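Local coordinates for glycoside hydrolase family 61 (Trichoderma reesei QM6a, PDB 5O2X), which probably cleaves cellulose and related polysaccharides oxidatively, as a copper-dependent lytic polysaccharide monooxygenase of family AA9, at residues W13-Y17 with V31-A36; I4-N10 with D73-W79; A60-H66 with C101-K106; V154-I160 with Q172-F178. All blocks are in the same frame, centred on the assembly; numbering follows the deposited sequence. Where two conformers were deposited one is given.

In the fold
Two of the four contacts are buried strand pairs, one in each sheet; the other two involve loops. Interaction 4, about 3 Å between its centre and that of the chain, and interaction 2 are the antiparallel strand pairs; they meet where Trp79 NE1 bonds His157 NE2. Interaction 1 is also buried, but sets the end of strand 12-15 against an irregular loop by packing and water. It adjoins interaction 2 through backbone bonds such as Tyr14 N to Ile7 O. Interaction 3, only partly buried, ties two loops with side-chain donors and touches interaction 1 at Thr35 and Thr61. Sugars border interactions 1, 2 and 3, whereas interaction 4 contributes Tyr174 to the copper site.

Interaction 1 (W13-Y17 with V31-A36); sequences WYQAY and VVGWTA. With MAN (alpha-D-mannopyranose), chain P; MAN (alpha-D-mannopyranose), chain R.
Tyr17 and Thr35 form a CH-pi contact: Thr35 CA stands 3.7 Å from the centroid of the Tyr17 ring, 4° off its normal and so over its middle. With CG of Tyr17 opposite its own backbone N (chi1 -175°), the ring lies along residues 34-36, and Tyr17 CB comes to 3.1 Å from Trp34 O. Val31 CG2 lies at the edge of the ring, while Val31 CB touches the preceding strand, 3.5 Å from Gln15 O. Farther back, the side chains of Tyr14 and Val32 meet at about a right angle, Tyr14 CD2 3.9 Å from Val32 CG1. Gly33 passes so near Tyr17 that a beta carbon there would collide with Tyr17 N. Outside, Phe22 meets the Tyr17 ring with planes about 80° apart, and Asn179 takes the indole N-H of Trp34. Sugars flank the strand: Tyr14 OH is hydrogen-bonded to a mannose O2 at 2.7 Å, and another mannose has its O4 over one face of Trp13. The polar links run through water: one donates to Gln15 O and accepts from Val32 N, a second donates to Ala36 O and is weakly bonded to Tyr17 OH, which suggests that packing, more than direct polar pairing, sets loop against strand.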
# COMPACT_ATOMS: atom_id res chain seq x y z
N TRP A 13 -16.77 -0.01 5.79
CA TRP A 13 -15.96 1.18 5.60
C TRP A 13 -15.24 1.56 6.92
O TRP A 13 -15.88 1.64 7.97
CB TRP A 13 -16.91 2.33 5.22
CG TRP A 13 -16.32 3.64 4.77
CD1 TRP A 13 -16.25 4.08 3.50
CD2 TRP A 13 -15.89 4.74 5.59
NE1 TRP A 13 -15.77 5.36 3.46
CE2 TRP A 13 -15.59 5.82 4.73
CE3 TRP A 13 -15.80 4.95 6.96
CZ2 TRP A 13 -15.15 7.08 5.22
CZ3 TRP A 13 -15.41 6.21 7.43
CH2 TRP A 13 -15.11 7.22 6.57
N TYR A 14 -13.95 1.84 6.78
CA TYR A 14 -13.12 2.39 7.86
C TYR A 14 -12.51 3.70 7.42
O TYR A 14 -11.92 3.78 6.33
CB TYR A 14 -11.96 1.45 8.22
CG TYR A 14 -12.38 0.15 8.85
CD1 TYR A 14 -12.82 -0.91 8.08
CD2 TYR A 14 -12.34 -0.00 10.24
CE1 TYR A 14 -13.21 -2.12 8.68
CE2 TYR A 14 -12.74 -1.17 10.84
CZ TYR A 14 -13.18 -2.24 10.05
OH TYR A 14 -13.57 -3.40 10.67
N GLN A 15 -12.57 4.69 8.30
CA GLN A 15 -11.88 5.94 8.07
C GLN A 15 -10.38 5.70 8.06
O GLN A 15 -9.83 5.09 8.98
CB GLN A 15 -12.25 6.91 9.18
CG GLN A 15 -11.76 8.34 8.99
CD GLN A 15 -12.22 9.26 10.12
OE1 GLN A 15 -12.48 8.83 11.24
NE2 GLN A 15 -12.27 10.54 9.82
N ALA A 16 -9.69 6.19 7.04
CA ALA A 16 -8.25 6.09 7.01
C ALA A 16 -7.61 7.29 7.73
O ALA A 16 -8.31 8.22 8.13
CB ALA A 16 -7.75 6.01 5.56
N TYR A 17 -6.30 7.26 7.88
CA TYR A 17 -5.62 8.48 8.33
C TYR A 17 -5.69 9.52 7.23
O TYR A 17 -5.42 9.21 6.08
CB TYR A 17 -4.16 8.19 8.69
CG TYR A 17 -3.48 9.40 9.25
CD1 TYR A 17 -3.78 9.81 10.54
CD2 TYR A 17 -2.60 10.20 8.51
CE1 TYR A 17 -3.23 10.96 11.08
CE2 TYR A 17 -2.05 11.36 9.04
CZ TYR A 17 -2.39 11.75 10.31
OH TYR A 17 -1.86 12.91 10.81
N VAL A 31 -7.64 5.61 14.22
CA VAL A 31 -8.02 5.00 12.94
C VAL A 31 -7.07 3.86 12.62
O VAL A 31 -6.05 3.67 13.30
CB VAL A 31 -8.03 6.03 11.79
CG1 VAL A 31 -9.14 7.05 12.00
CG2 VAL A 31 -6.70 6.73 11.63
N VAL A 32 -7.42 3.10 11.57
CA VAL A 32 -6.61 1.95 11.17
C VAL A 32 -5.42 2.32 10.34
O VAL A 32 -4.52 1.50 10.17
CB VAL A 32 -7.49 0.90 10.45
CG1 VAL A 32 -8.57 0.39 11.35
CG2 VAL A 32 -8.04 1.42 9.15
N GLY A 33 -5.39 3.54 9.78
CA GLY A 33 -4.25 4.02 9.01
C GLY A 33 -3.22 4.67 9.89
O GLY A 33 -3.56 5.37 10.85
N TRP A 34 -1.93 4.43 9.58
CA TRP A 34 -0.85 5.03 10.37
C TRP A 34 -0.85 6.56 10.25
O TRP A 34 -1.24 7.15 9.25
CB TRP A 34 0.48 4.45 9.92
CG TRP A 34 0.73 3.04 10.43
CD1 TRP A 34 -0.17 2.01 10.49
CD2 TRP A 34 1.94 2.58 11.04
NE1 TRP A 34 0.43 0.92 11.10
CE2 TRP A 34 1.70 1.26 11.47
CE3 TRP A 34 3.17 3.18 11.33
CZ2 TRP A 34 2.64 0.52 12.18
CZ3 TRP A 34 4.10 2.43 12.02
CH2 TRP A 34 3.83 1.14 12.46
N THR A 35 -0.40 7.19 11.33
CA THR A 35 -0.18 8.63 11.30
C THR A 35 1.08 8.93 10.51
O THR A 35 2.09 8.26 10.73
CB THR A 35 -0.02 9.15 12.73
OG1 THR A 35 -1.24 8.85 13.44
CG2 THR A 35 0.27 10.64 12.79
N ALA A 36 1.04 9.85 9.57
CA ALA A 36 2.21 10.18 8.76
C ALA A 36 2.16 11.66 8.39
O ALA A 36 1.13 12.33 8.49
CB ALA A 36 2.32 9.30 7.53
C1 MAN P . -20.81 4.40 7.42
C2 MAN P . -21.52 4.17 6.10
C3 MAN P . -20.47 4.50 5.03
C4 MAN P . -19.84 5.87 5.22
C5 MAN P . -19.27 6.01 6.59
C6 MAN P . -18.72 7.40 6.84
O2 MAN P . -22.67 5.02 6.09
O3 MAN P . -21.13 4.53 3.79
O4 MAN P . -18.90 6.22 4.23
O5 MAN P . -20.33 5.73 7.49
O6 MAN P . -18.54 7.56 8.26
C1 MAN R . -11.97 -3.97 15.21
C2 MAN R . -13.03 -3.62 14.21
C3 MAN R . -14.41 -3.91 14.73
C4 MAN R . -14.48 -5.34 15.29
C5 MAN R . -13.35 -5.62 16.27
C6 MAN R . -13.32 -7.08 16.69
O2 MAN R . -12.76 -4.40 13.03
O3 MAN R . -15.38 -3.72 13.71
O4 MAN R . -15.72 -5.51 15.97
O5 MAN R . -12.08 -5.31 15.68
O6 MAN R . -12.31 -7.32 17.64
O HOH W 1 -10.33 3.42 11.06
O HOH W 2 1.34 14.23 10.95

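Interaction 2 (I4-N10 with D73-W79); sequences INDIVIN and DTILFQW. With MAN (alpha-D-mannopyranose), chain N; NAG (2-acetamido-2-deoxy-beta-D-glucopyranose), chain C; MAN (alpha-D-mannopyranose), chain O; MAN (alpha-D-mannopyranose), chain M.
Ile4 rides on the indole of Trp79, its CG1 3.6 Å from the centroid of the five-membered ring and 15° off the normal; CG1 lies beside the backbone N, opposite the carbonyl carbon (chi1 -68°), which places it there. The two segments are antiparallel neighbours in the five-stranded sheet of the AA9 beta sandwich. On the face bearing Ile4, Ile7, Ile9, Ile75, Phe77 and Trp79 the shapes interlock toward the other sheet. Ile4 CD1 fits between Trp79 and Phe77, 3.9 Å from Phe77 CD1; Ile7, which pairs with Phe77, brings CG2 to 3.7 Å from the same Phe77 CD1. Ile9 CG1 lies alongside Ile75 CG1 at 4.0 Å. With alanine in place of Trp79, Ile4 would probably lose the surface it rests on and His157 NE2 its indole N-H partner. The Val8-Leu76 face receives a mannose: its O4 rests 3.4 Å from Leu76 CB, and Thr74 OG1 is hydrogen-bonded to both O4 and O6. Val8 and Leu76 exchange two backbone bonds. Gln78 O accepts from Asn5 N while Gln78 N donates to Asp6 O; two residues thus face Gln78 alone, and Asn5 is helical (psi -39°), consistent with a classic beta bulge. Asp73 OD2 accepts from Lys70 N. In the conformer modelled here, Thr74 N donates to Asn10 OD1, and Asn10 ND2 makes a weak, bent bond to Asp73 OD1 at 2.8 Å.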
# COMPACT_ATOMS: atom_id res chain seq x y z
N ILE A 4 -4.91 7.98 0.95
CA ILE A 4 -6.09 7.16 1.12
C ILE A 4 -7.05 7.80 2.11
O ILE A 4 -6.68 8.20 3.22
CB ILE A 4 -5.70 5.71 1.49
CG1 ILE A 4 -5.02 5.07 0.28
CG2 ILE A 4 -6.93 4.94 1.91
CD1 ILE A 4 -4.42 3.76 0.59
N ASN A 5 -8.31 7.88 1.71
CA ASN A 5 -9.38 8.45 2.53
C ASN A 5 -10.02 7.40 3.43
O ASN A 5 -10.47 7.71 4.56
CB ASN A 5 -10.51 9.04 1.63
CG ASN A 5 -11.59 9.72 2.43
OD1 ASN A 5 -11.37 10.78 3.05
ND2 ASN A 5 -12.80 9.09 2.47
N ASP A 6 -10.20 6.18 2.90
CA ASP A 6 -10.92 5.11 3.57
C ASP A 6 -10.49 3.81 2.95
O ASP A 6 -9.99 3.76 1.82
CB ASP A 6 -12.44 5.31 3.48
CG ASP A 6 -12.94 5.32 2.07
OD1 ASP A 6 -13.23 4.16 1.56
OD2 ASP A 6 -13.04 6.35 1.41
N ILE A 7 -10.73 2.73 3.72
CA ILE A 7 -10.65 1.36 3.17
C ILE A 7 -11.99 0.69 3.42
O ILE A 7 -12.68 1.02 4.38
CB ILE A 7 -9.45 0.56 3.72
CG1 ILE A 7 -9.59 0.24 5.20
CG2 ILE A 7 -8.16 1.30 3.42
CD1 ILE A 7 -8.47 -0.64 5.75
N VAL A 8 -12.35 -0.23 2.53
CA VAL A 8 -13.66 -0.91 2.63
C VAL A 8 -13.39 -2.40 2.57
O VAL A 8 -12.88 -2.91 1.56
CB VAL A 8 -14.62 -0.46 1.55
CG1 VAL A 8 -15.98 -1.10 1.75
CG2 VAL A 8 -14.73 1.07 1.50
N ILE A 9 -13.70 -3.09 3.66
CA ILE A 9 -13.31 -4.51 3.84
C ILE A 9 -14.59 -5.33 3.78
O ILE A 9 -15.43 -5.23 4.70
CB ILE A 9 -12.59 -4.72 5.18
CG1 ILE A 9 -11.41 -3.73 5.32
CG2 ILE A 9 -12.17 -6.19 5.31
CD1 ILE A 9 -10.58 -3.90 6.56
N ASN A 10 -14.79 -6.05 2.69
CA ASN A 10 -16.09 -6.75 2.53
C ASN A 10 -17.26 -5.90 2.83
O ASN A 10 -18.19 -6.31 3.52
CB ASN A 10 -16.25 -7.99 3.37
CG ASN A 10 -15.31 -9.03 3.02
OD1 ASN A 10 -14.53 -8.95 2.07
ND2 ASN A 10 -15.41 -10.10 3.78
N ASP A 73 -10.82 -12.23 2.74
CA ASP A 73 -11.56 -10.98 2.56
C ASP A 73 -10.83 -10.08 1.56
O ASP A 73 -9.60 -10.13 1.42
CB ASP A 73 -11.65 -10.20 3.92
CG ASP A 73 -12.60 -10.79 4.93
OD1 ASP A 73 -13.32 -11.75 4.56
OD2 ASP A 73 -12.64 -10.25 6.09
N THR A 74 -11.61 -9.25 0.85
CA THR A 74 -11.01 -8.27 -0.01
C THR A 74 -11.10 -6.89 0.64
O THR A 74 -12.02 -6.56 1.38
CB THR A 74 -11.54 -8.21 -1.43
OG1 THR A 74 -12.80 -7.60 -1.44
CG2 THR A 74 -11.42 -9.52 -2.14
N ILE A 75 -10.06 -6.11 0.37
CA ILE A 75 -9.93 -4.75 0.91
C ILE A 75 -9.79 -3.80 -0.27
O ILE A 75 -8.93 -3.96 -1.13
CB ILE A 75 -8.70 -4.65 1.82
CG1 ILE A 75 -8.84 -5.65 2.99
CG2 ILE A 75 -8.54 -3.20 2.32
CD1 ILE A 75 -7.71 -5.62 3.98
N LEU A 76 -10.68 -2.82 -0.29
CA LEU A 76 -10.68 -1.74 -1.27
C LEU A 76 -10.04 -0.52 -0.65
O LEU A 76 -10.40 -0.09 0.45
CB LEU A 76 -12.14 -1.46 -1.72
CG LEU A 76 -12.30 -0.30 -2.70
CD1 LEU A 76 -13.45 -0.58 -3.60
CD2 LEU A 76 -12.48 1.04 -1.95
N PHE A 77 -9.06 0.05 -1.37
CA PHE A 77 -8.39 1.29 -0.98
C PHE A 77 -8.96 2.43 -1.81
O PHE A 77 -9.00 2.33 -3.03
CB PHE A 77 -6.90 1.20 -1.26
CG PHE A 77 -6.21 0.08 -0.56
CD1 PHE A 77 -5.82 0.14 0.77
CD2 PHE A 77 -5.95 -1.08 -1.28
CE1 PHE A 77 -5.18 -0.92 1.36
CE2 PHE A 77 -5.30 -2.14 -0.72
CZ PHE A 77 -4.91 -2.07 0.60
N GLN A 78 -9.36 3.52 -1.15
CA GLN A 78 -9.91 4.71 -1.83
C GLN A 78 -8.93 5.86 -1.75
O GLN A 78 -8.72 6.42 -0.67
CB GLN A 78 -11.22 5.10 -1.17
CG GLN A 78 -11.87 6.36 -1.78
CD GLN A 78 -12.43 6.06 -3.14
OE1 GLN A 78 -13.41 5.31 -3.26
NE2 GLN A 78 -11.81 6.61 -4.19
N TRP A 79 -8.35 6.23 -2.89
CA TRP A 79 -7.42 7.37 -2.99
C TRP A 79 -8.20 8.64 -3.34
O TRP A 79 -9.16 8.60 -4.13
CB TRP A 79 -6.38 7.08 -4.06
CG TRP A 79 -5.35 6.08 -3.66
CD1 TRP A 79 -5.42 4.72 -3.73
CD2 TRP A 79 -4.06 6.37 -3.09
NE1 TRP A 79 -4.26 4.17 -3.25
CE2 TRP A 79 -3.40 5.16 -2.87
CE3 TRP A 79 -3.38 7.56 -2.78
CZ2 TRP A 79 -2.11 5.09 -2.34
CZ3 TRP A 79 -2.11 7.50 -2.27
CH2 TRP A 79 -1.47 6.28 -2.05
C1 MAN N . -17.30 -4.42 -2.75
C2 MAN N . -16.96 -4.46 -1.27
C3 MAN N . -15.47 -4.11 -1.06
C4 MAN N . -14.62 -5.06 -1.88
C5 MAN N . -15.04 -4.93 -3.34
C6 MAN N . -14.31 -5.88 -4.25
O2 MAN N . -17.23 -5.73 -0.72
O3 MAN N . -15.17 -4.19 0.33
O4 MAN N . -13.26 -4.72 -1.71
O5 MAN N . -16.41 -5.23 -3.51
O6 MAN N . -14.40 -7.24 -3.74
C1 NAG C . -15.58 8.34 -6.20
C2 NAG C . -16.98 8.42 -5.67
C3 NAG C . -17.14 9.76 -4.96
C4 NAG C . -16.12 9.94 -3.87
C5 NAG C . -14.72 9.64 -4.39
C6 NAG C . -13.72 9.51 -3.28
C7 NAG C . -19.08 7.63 -6.62
C8 NAG C . -19.97 7.59 -7.82
N2 NAG C . -17.93 8.29 -6.75
O3 NAG C . -18.46 9.91 -4.41
O4 NAG C . -16.15 11.27 -3.33
O5 NAG C . -14.70 8.36 -5.08
O6 NAG C . -14.11 8.54 -2.32
O7 NAG C . -19.37 7.04 -5.57
C1 MAN O . -23.48 -4.32 4.06
C2 MAN O . -22.61 -5.07 5.05
C3 MAN O . -21.49 -5.76 4.27
C4 MAN O . -22.07 -6.67 3.17
C5 MAN O . -23.06 -5.92 2.28
C6 MAN O . -23.80 -6.81 1.30
O2 MAN O . -23.40 -6.01 5.80
O3 MAN O . -20.64 -6.47 5.15
O4 MAN O . -21.00 -7.15 2.33
O5 MAN O . -24.01 -5.25 3.12
O6 MAN O . -24.78 -7.52 2.05
C1 MAN M . -15.46 3.02 -6.30
C2 MAN M . -15.75 3.56 -4.93
C3 MAN M . -17.18 3.31 -4.53
C4 MAN M . -18.15 3.78 -5.59
C5 MAN M . -17.74 3.25 -6.96
C6 MAN M . -18.56 3.84 -8.08
O2 MAN M . -15.48 4.96 -4.97
O3 MAN M . -17.48 3.95 -3.29
O4 MAN M . -19.46 3.30 -5.26
O5 MAN M . -16.37 3.51 -7.25
O6 MAN M . -18.26 3.19 -9.32
O HOH W 3 -14.41 4.13 -0.84

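Interaction 3 (A60-H66 with C101-K106); sequences ATNAKGH and CETVDK
Two irregular loops are clasped together here by Asn62, which reaches from the loop before strand 67-70 into the turn that follows the Cys97-Cys101 disulfide. Its ND2 spends both protons on that turn, donating to Cys101 O at 2.8 Å and to Val104 O at 2.8 Å, the latter nearly straight (175°) and on a carbonyl lone pair. Both acceptors lie close to the amide plane, so the pair fixes its rotation. Asn62 OD1 probably accepts from a water that itself accepts from Lys106 N. A leucine in place of Asn62 would probably leave both carbonyls without these donors and break the water link. On one flank His66 ND1 donates to the syn lone pair of Glu102 OE2 at 2.6 Å; the oxygen lies near the ring plane, yet ring and carboxylate planes are 74° apart. A bend at chi2 (80°) brings the Glu102 carboxylate round to it, with Glu102 CG packed 3.4 Å from Lys64 C. On the other flank the extended Lys106 chain delivers NZ to Ala60 O at 2.8 Å. The two loops lie against strand 172-183, whose Asn179 donates to Gly65 O and touches His66 and Glu102, while Trp34 packs on Asn62 and Ala63.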
# COMPACT_ATOMS: atom_id res chain seq x y z
N ALA A 60 6.28 8.19 10.03
CA ALA A 60 5.04 7.53 10.39
C ALA A 60 5.12 6.92 11.80
O ALA A 60 6.14 6.36 12.19
CB ALA A 60 4.69 6.44 9.39
N THR A 61 3.99 7.00 12.48
CA THR A 61 3.82 6.36 13.78
C THR A 61 2.57 5.51 13.74
O THR A 61 1.62 5.74 12.98
CB THR A 61 3.77 7.42 14.92
OG1 THR A 61 2.73 8.36 14.66
CG2 THR A 61 5.06 8.13 15.07
N ASN A 62 2.57 4.51 14.61
CA ASN A 62 1.60 3.43 14.52
C ASN A 62 0.17 3.94 14.59
O ASN A 62 -0.20 4.72 15.47
CB ASN A 62 1.78 2.46 15.68
CG ASN A 62 3.17 1.85 15.76
OD1 ASN A 62 4.17 2.57 15.76
ND2 ASN A 62 3.24 0.53 15.83
N ALA A 63 -0.70 3.38 13.74
CA ALA A 63 -2.13 3.48 13.97
C ALA A 63 -2.44 2.86 15.33
O ALA A 63 -1.83 1.86 15.72
CB ALA A 63 -2.90 2.73 12.89
N LYS A 64 -3.41 3.44 16.04
CA LYS A 64 -3.70 3.06 17.43
C LYS A 64 -4.90 2.12 17.54
O LYS A 64 -5.32 1.78 18.65
CB LYS A 64 -3.86 4.31 18.32
CG LYS A 64 -2.57 5.09 18.50
CD LYS A 64 -2.61 6.05 19.70
CE LYS A 64 -1.32 6.84 19.83
NZ LYS A 64 -1.44 7.84 20.93
N GLY A 65 -5.43 1.68 16.41
CA GLY A 65 -6.39 0.59 16.39
C GLY A 65 -6.23 -0.21 15.10
O GLY A 65 -5.34 0.05 14.30
N HIS A 66 -7.13 -1.19 14.93
CA HIS A 66 -7.01 -2.11 13.82
C HIS A 66 -8.37 -2.53 13.28
O HIS A 66 -9.40 -2.37 13.95
CB HIS A 66 -6.20 -3.35 14.21
CG HIS A 66 -6.78 -4.11 15.35
ND1 HIS A 66 -6.37 -3.89 16.64
CD2 HIS A 66 -7.78 -5.01 15.41
CE1 HIS A 66 -7.09 -4.65 17.45
NE2 HIS A 66 -7.96 -5.34 16.74
N CYS A 101 -0.16 -4.63 16.45
CA CYS A 101 0.41 -3.67 15.50
C CYS A 101 0.45 -2.25 16.05
O CYS A 101 1.21 -1.44 15.54
CB CYS A 101 -0.32 -3.68 14.18
SG CYS A 101 -0.23 -5.28 13.28
N GLU A 102 -0.35 -1.96 17.07
CA GLU A 102 -0.38 -0.63 17.65
C GLU A 102 0.93 -0.23 18.31
O GLU A 102 1.17 0.95 18.49
CB GLU A 102 -1.54 -0.53 18.65
CG GLU A 102 -2.92 -0.62 18.01
CD GLU A 102 -3.48 -1.97 17.64
OE1 GLU A 102 -2.79 -3.00 17.84
OE2 GLU A 102 -4.63 -2.00 17.16
N THR A 103 1.76 -1.21 18.67
CA THR A 103 2.99 -0.89 19.38
C THR A 103 4.20 -1.55 18.72
O THR A 103 5.29 -1.44 19.25
CB THR A 103 2.93 -1.25 20.86
OG1 THR A 103 2.54 -2.61 20.91
CG2 THR A 103 1.95 -0.37 21.57
N VAL A 104 4.06 -2.16 17.55
CA VAL A 104 5.23 -2.75 16.90
C VAL A 104 6.22 -1.67 16.48
O VAL A 104 5.83 -0.58 16.06
CB VAL A 104 4.81 -3.58 15.65
CG1 VAL A 104 4.25 -2.74 14.50
CG2 VAL A 104 5.91 -4.50 15.16
N ASP A 105 7.51 -1.98 16.52
CA ASP A 105 8.53 -1.08 16.00
C ASP A 105 8.54 -1.28 14.48
O ASP A 105 8.92 -2.34 13.98
CB ASP A 105 9.85 -1.47 16.64
CG ASP A 105 11.05 -0.68 16.14
OD1 ASP A 105 10.92 0.05 15.15
OD2 ASP A 105 12.12 -0.80 16.79
N LYS A 106 8.17 -0.23 13.74
CA LYS A 106 8.09 -0.38 12.27
C LYS A 106 9.37 -0.80 11.64
O LYS A 106 9.34 -1.35 10.53
CB LYS A 106 7.58 0.93 11.65
CG LYS A 106 8.56 2.09 11.70
CD LYS A 106 7.97 3.37 11.10
CE LYS A 106 8.97 4.50 11.08
NZ LYS A 106 8.37 5.76 10.53
O HOH W 4 6.83 2.12 14.72

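Interaction 4 (V154-I160 with Q172-F178); sequences VLRHEII and QNYPQCF. With SO4 (sulfate ion), chain T.
Pro175 CB sits over one face of the Arg156 guanidinium, 3.5 Å from Arg156 NH2, while Glu158 OE1 lies at the edge of that group. Arg156 and Glu158 are two residues apart on one strand, each with CG opposite its backbone N (chi1 -179° in both), and their extended chains meet end-on in a salt bridge, Arg156 NH1 to Glu158 OE1 at 2.8 Å and Arg156 NH2 to Glu158 OE2, both from above the carboxylate plane. From the opposite face, Asn173 ND2 donates to Glu158 OE2 at 2.9 Å. The Tyr174 ring turns an edge to its partner strand, CD1 lying 3.5 Å from Ile159 O, and Trp84 meets it edge-to-face. Tyr174 OH bonds Gln172 OE1 and reaches the copper, bound also by His86 and the methylated N-terminal histidine. The strands of this antiparallel hairpin exchange paired backbone bonds at Leu155-Phe178 and His157-Gln176; Tyr174 N donates to Ile159 O. In the second shell, Ile54 O and Ile55 O accept from Arg156, Tyr199 meets Glu158 OE1 and Tyr49 meets Asn173 OD1. A disulfide ties Cys177 to Cys56. Buried yet gripped by several donors, the carboxylate of Glu158 is probably ionised, its charge balanced by Arg156.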
# COMPACT_ATOMS: atom_id res chain seq x y z
N VAL A 154 0.66 -5.45 9.59
CA VAL A 154 0.61 -4.17 8.88
C VAL A 154 0.45 -4.49 7.39
O VAL A 154 1.24 -5.23 6.81
CB VAL A 154 1.85 -3.34 9.13
CG1 VAL A 154 1.86 -2.10 8.23
CG2 VAL A 154 1.91 -2.89 10.58
N LEU A 155 -0.58 -3.88 6.81
CA LEU A 155 -0.86 -3.91 5.37
C LEU A 155 -0.26 -2.62 4.79
O LEU A 155 -0.69 -1.53 5.18
CB LEU A 155 -2.36 -4.00 5.16
CG LEU A 155 -2.95 -3.76 3.80
CD1 LEU A 155 -2.42 -4.75 2.84
CD2 LEU A 155 -4.47 -3.79 3.88
N ARG A 156 0.71 -2.76 3.91
CA ARG A 156 1.42 -1.65 3.29
C ARG A 156 1.04 -1.64 1.83
O ARG A 156 1.50 -2.46 1.05
CB ARG A 156 2.92 -1.80 3.49
CG ARG A 156 3.77 -0.69 2.91
CD ARG A 156 5.26 -1.01 3.03
NE ARG A 156 6.13 0.04 2.51
CZ ARG A 156 6.35 0.27 1.23
NH1 ARG A 156 5.83 -0.53 0.30
NH2 ARG A 156 7.08 1.31 0.84
N HIS A 157 0.18 -0.67 1.48
CA HIS A 157 -0.28 -0.46 0.10
C HIS A 157 0.52 0.67 -0.51
O HIS A 157 0.84 1.64 0.18
CB HIS A 157 -1.77 -0.08 0.18
CG HIS A 157 -2.36 0.35 -1.12
ND1 HIS A 157 -2.64 -0.48 -2.17
CD2 HIS A 157 -2.71 1.58 -1.57
CE1 HIS A 157 -3.15 0.21 -3.18
NE2 HIS A 157 -3.21 1.48 -2.84
N GLU A 158 0.87 0.60 -1.79
CA GLU A 158 1.74 1.62 -2.33
C GLU A 158 1.49 1.79 -3.82
O GLU A 158 1.46 0.83 -4.59
CB GLU A 158 3.19 1.19 -2.10
CG GLU A 158 4.27 2.14 -2.57
CD GLU A 158 5.65 1.62 -2.23
OE1 GLU A 158 5.83 0.37 -2.35
OE2 GLU A 158 6.52 2.40 -1.80
N ILE A 159 1.41 3.06 -4.25
CA ILE A 159 1.51 3.44 -5.65
C ILE A 159 2.91 4.01 -5.84
O ILE A 159 3.41 4.75 -4.99
CB ILE A 159 0.48 4.54 -6.04
CG1 ILE A 159 -0.96 4.12 -5.73
CG2 ILE A 159 0.62 4.85 -7.52
CD1 ILE A 159 -1.96 5.23 -5.97
N ILE A 160 3.55 3.67 -6.96
CA ILE A 160 4.81 4.31 -7.34
C ILE A 160 4.50 5.11 -8.61
O ILE A 160 3.80 4.63 -9.53
CB ILE A 160 5.92 3.29 -7.55
CG1 ILE A 160 6.10 2.40 -6.30
CG2 ILE A 160 7.23 4.03 -7.88
CD1 ILE A 160 7.09 1.32 -6.44
N GLN A 172 8.66 8.30 -7.41
CA GLN A 172 7.93 8.81 -6.25
C GLN A 172 7.11 7.70 -5.65
O GLN A 172 6.26 7.11 -6.32
CB GLN A 172 6.99 9.94 -6.68
CG GLN A 172 7.70 11.16 -7.23
CD GLN A 172 6.75 12.17 -7.83
OE1 GLN A 172 5.53 11.98 -7.82
NE2 GLN A 172 7.30 13.24 -8.38
N ASN A 173 7.36 7.37 -4.38
CA ASN A 173 6.66 6.26 -3.73
C ASN A 173 5.62 6.83 -2.77
O ASN A 173 5.90 7.76 -1.99
CB ASN A 173 7.61 5.38 -2.95
CG ASN A 173 8.54 4.59 -3.84
OD1 ASN A 173 9.22 5.14 -4.71
ND2 ASN A 173 8.59 3.29 -3.63
N TYR A 174 4.43 6.21 -2.76
CA TYR A 174 3.32 6.66 -1.93
C TYR A 174 2.83 5.51 -1.07
O TYR A 174 1.71 4.96 -1.28
CB TYR A 174 2.19 7.20 -2.82
CG TYR A 174 2.60 8.40 -3.67
CD1 TYR A 174 3.23 8.24 -4.88
CD2 TYR A 174 2.30 9.70 -3.27
CE1 TYR A 174 3.54 9.32 -5.67
CE2 TYR A 174 2.61 10.81 -4.04
CZ TYR A 174 3.21 10.61 -5.28
OH TYR A 174 3.51 11.73 -6.02
N PRO A 175 3.60 5.09 -0.05
CA PRO A 175 3.15 4.00 0.84
C PRO A 175 2.11 4.49 1.83
O PRO A 175 2.16 5.63 2.32
CB PRO A 175 4.46 3.59 1.56
CG PRO A 175 5.27 4.88 1.57
CD PRO A 175 4.97 5.53 0.24
N GLN A 176 1.21 3.56 2.17
CA GLN A 176 0.13 3.80 3.13
C GLN A 176 -0.04 2.51 3.94
O GLN A 176 -0.31 1.46 3.36
CB GLN A 176 -1.17 4.12 2.38
CG GLN A 176 -1.12 5.36 1.50
CD GLN A 176 -1.34 6.62 2.28
OE1 GLN A 176 -2.47 7.13 2.37
NE2 GLN A 176 -0.28 7.15 2.88
N CYS A 177 0.14 2.62 5.25
CA CYS A 177 0.06 1.46 6.13
C CYS A 177 -1.22 1.43 6.94
O CYS A 177 -1.73 2.49 7.38
CB CYS A 177 1.23 1.46 7.13
SG CYS A 177 2.80 1.10 6.30
N PHE A 178 -1.70 0.22 7.20
CA PHE A 178 -2.93 -0.04 7.93
C PHE A 178 -2.73 -1.23 8.86
O PHE A 178 -2.01 -2.16 8.51
CB PHE A 178 -4.08 -0.41 6.97
CG PHE A 178 -4.32 0.67 5.94
CD1 PHE A 178 -5.15 1.75 6.26
CD2 PHE A 178 -3.65 0.68 4.74
CE1 PHE A 178 -5.27 2.82 5.40
CE2 PHE A 178 -3.80 1.76 3.86
CZ PHE A 178 -4.61 2.80 4.21
S SO4 T . 5.24 16.47 -10.32
O1 SO4 T . 5.08 16.70 -11.77
O2 SO4 T . 5.95 17.67 -9.85
O3 SO4 T . 3.91 16.25 -9.69
O4 SO4 T . 5.99 15.28 -10.08